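Local coordinates for protein type VI secretion system component (Escherichia coli O6, PDB 2P5Z) that is a component of the type VI secretion apparatus, probably its trimeric cell-puncturing spike, and structurally resembles the phage T4 tail proteins gp27 and gp5, at residues E162-Y167 with S176-E181. Numbering follows the deposited sequence.
Sequences EQVMQY and SRLLSE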
loop_
_atom_site.group_PDB
_atom_site.type_symbol
_atom_site.label_atom_id
_atom_site.label_comp_id
_atom_site.label_asym_id
_atom_site.label_seq_id
_atom_site.Cartn_x
_atom_site.Cartn_y
_atom_site.Cartn_z
ATOM N N GLU A 162 8.431 -28.279 15.278
ATOM C CA GLU A 162 7.881 -29.506 14.757
ATOM C C GLU A 162 7.555 -29.368 13.282
ATOM O O GLU A 162 8.080 -30.111 12.464
ATOM C CB GLU A 162 6.647 -29.908 15.553
ATOM C CG GLU A 162 6.299 -31.362 15.382
ATOM C CD GLU A 162 4.812 -31.620 15.479
ATOM O OE1 GLU A 162 4.113 -30.890 16.227
ATOM O OE2 GLU A 162 4.343 -32.571 14.809
ATOM N N GLN A 163 6.691 -28.412 12.952
ATOM C CA GLN A 163 6.333 -28.125 11.570
ATOM C C GLN A 163 6.373 -26.613 11.302
ATOM O O GLN A 163 5.929 -25.813 12.125
ATOM C CB GLN A 163 4.939 -28.662 11.232
ATOM C CG GLN A 163 4.763 -30.138 11.459
ATOM C CD GLN A 163 3.459 -30.672 10.915
ATOM O OE1 GLN A 163 3.446 -31.409 9.931
ATOM N NE2 GLN A 163 2.361 -30.313 11.554
ATOM N N VAL A 164 6.900 -26.225 10.143
ATOM C CA VAL A 164 6.964 -24.818 9.758
ATOM C C VAL A 164 6.556 -24.719 8.307
ATOM O O VAL A 164 7.185 -25.328 7.443
ATOM C CB VAL A 164 8.385 -24.234 9.928
ATOM C CG1 VAL A 164 8.514 -22.869 9.203
ATOM C CG2 VAL A 164 8.742 -24.078 11.406
ATOM N N MET A 165 5.484 -23.978 8.047
ATOM C CA MET A 165 4.949 -23.840 6.690
ATOM C C MET A 165 5.456 -22.588 5.931
ATOM O O MET A 165 5.460 -21.473 6.464
ATOM C CB MET A 165 3.419 -23.794 6.744
ATOM C CG MET A 165 2.766 -24.258 5.459
ATOM S SD MET A 165 0.971 -24.066 5.395
ATOM C CE MET A 165 0.606 -25.541 4.506
ATOM N N GLN A 166 5.864 -22.786 4.685
ATOM C CA GLN A 166 6.075 -21.692 3.742
ATOM C C GLN A 166 4.933 -21.750 2.730
ATOM O O GLN A 166 4.825 -22.698 1.955
ATOM C CB GLN A 166 7.423 -21.850 3.026
ATOM C CG GLN A 166 7.635 -20.945 1.817
ATOM C CD GLN A 166 9.045 -21.037 1.229
ATOM O OE1 GLN A 166 9.852 -21.880 1.630
ATOM N NE2 GLN A 166 9.338 -20.173 0.264
ATOM N N TYR A 167 4.057 -20.754 2.754
ATOM C CA TYR A 167 2.951 -20.716 1.800
ATOM C C TYR A 167 2.806 -19.306 1.210
ATOM O O TYR A 167 2.685 -18.327 1.953
ATOM C CB TYR A 167 1.649 -21.190 2.466
ATOM C CG TYR A 167 0.451 -21.275 1.534
ATOM C CD1 TYR A 167 -0.444 -20.203 1.389
ATOM C CD2 TYR A 167 0.223 -22.411 0.787
ATOM C CE1 TYR A 167 -1.530 -20.279 0.532
ATOM C CE2 TYR A 167 -0.855 -22.496 -0.081
ATOM C CZ TYR A 167 -1.734 -21.438 -0.197
ATOM O OH TYR A 167 -2.807 -21.558 -1.061
ATOM N N SER A 176 13.603 -14.263 5.703
ATOM C CA SER A 176 13.745 -13.019 6.452
ATOM C C SER A 176 12.717 -12.950 7.566
ATOM O O SER A 176 13.052 -12.547 8.685
ATOM C CB SER A 176 13.622 -11.807 5.531
ATOM O OG SER A 176 14.504 -11.913 4.422
ATOM N N ARG A 177 11.485 -13.383 7.270
ATOM C CA ARG A 177 10.435 -13.484 8.285
ATOM C C ARG A 177 10.835 -14.399 9.448
ATOM O O ARG A 177 10.713 -14.004 10.617
ATOM C CB ARG A 177 9.125 -13.964 7.677
ATOM C CG ARG A 177 8.019 -14.087 8.704
ATOM C CD ARG A 177 6.623 -14.276 8.097
ATOM N NE ARG A 177 6.455 -15.512 7.327
ATOM C CZ ARG A 177 6.329 -16.738 7.852
ATOM N NH1 ARG A 177 6.369 -16.934 9.171
ATOM N NH2 ARG A 177 6.170 -17.780 7.041
ATOM N N LEU A 178 11.357 -15.587 9.130
ATOM C CA LEU A 178 11.758 -16.535 10.172
ATOM C C LEU A 178 12.866 -15.987 11.043
ATOM O O LEU A 178 12.790 -16.089 12.274
ATOM C CB LEU A 178 12.208 -17.888 9.596
ATOM C CG LEU A 178 11.298 -18.873 8.845
ATOM C CD1 LEU A 178 12.005 -20.190 8.747
ATOM C CD2 LEU A 178 9.934 -19.057 9.477
ATOM N N LEU A 179 13.893 -15.411 10.410
ATOM C CA LEU A 179 14.991 -14.799 11.154
ATOM C C LEU A 179 14.519 -13.617 12.000
ATOM O O LEU A 179 14.942 -13.460 13.146
ATOM C CB LEU A 179 16.079 -14.346 10.212
ATOM C CG LEU A 179 16.756 -15.430 9.373
ATOM C CD1 LEU A 179 17.637 -14.740 8.355
ATOM C CD2 LEU A 179 17.565 -16.394 10.230
ATOM N N SER A 180 13.609 -12.808 11.462
ATOM C CA SER A 180 13.204 -11.608 12.194
ATOM C C SER A 180 12.307 -11.900 13.392
ATOM O O SER A 180 12.417 -11.214 14.420
ATOM C CB SER A 180 12.538 -10.580 11.287
ATOM O OG SER A 180 11.195 -10.937 11.043
ATOM N N GLU A 181 11.436 -12.907 13.252
ATOM C CA GLU A 181 10.495 -13.300 14.308
ATOM C C GLU A 181 11.246 -13.756 15.550
ATOM O O GLU A 181 10.774 -13.600 16.667
ATOM C CB GLU A 181 9.539 -14.391 13.810
ATOM C CG GLU A 181 8.203 -13.869 13.273
ATOM C CD GLU A 181 7.545 -14.783 12.241
ATOM O OE1 GLU A 181 8.088 -15.856 11.939
ATOM O OE2 GLU A 181 6.483 -14.410 11.702
#
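V164 and L178 meet tip to tip, bringing the strand of a two-stranded antiparallel sheet against the helix that follows it in the chain. This strand-to-helix packing lies within the part of the chain assigned to the phage tail baseplate hub family. Just before V164, Q163 OE1 accepts a hydrogen bond from the backbone N of W428, which ties the strand to the five-stranded sheet of the C-terminal OB-domain region. V164 makes the strand's apolar contact with the helix segment. A beta-branched residue suits an extended backbone, and with CG1 anti to the backbone N (chi1 166°) this methyl extends toward the helix, its CG1 lying 4.1 Å from CD2 of L178. With the CA atoms of V164 and L178 9.6 Å apart, the short valine needs the longer leucine side chain to close the distance. I134 and V131 of helix 131-140 touch V164 and L178 respectively, and F174, one turn before L178 on the same helix, also packs on V164.

M165 sends its thioether away from the helix, onto W420 and I125, and its carbonyl oxygen is the atom that comes nearest the helix segment. There R177 NH2 approaches M165 O at 3.8 Å, too long for a hydrogen bond, with the oxygen at the guanidinium edge near its plane. Arginine suits this place because its long chain, bent at chi3 (63°), carries the charge across to the strand, and NE forms a salt bridge with E169 in the link between strand and helix. The extended side chain of Q166 reaches the start of the helix, where NE2 hydrogen-bonds E169 O and D171 OD1. One helical turn beyond R177, E181 supplies a second carboxylate: R177 NH1 lies 3.4 Å from E181 OE1 in a salt bridge whose hydrogen bond is weak, bent to 131° at the hydrogen.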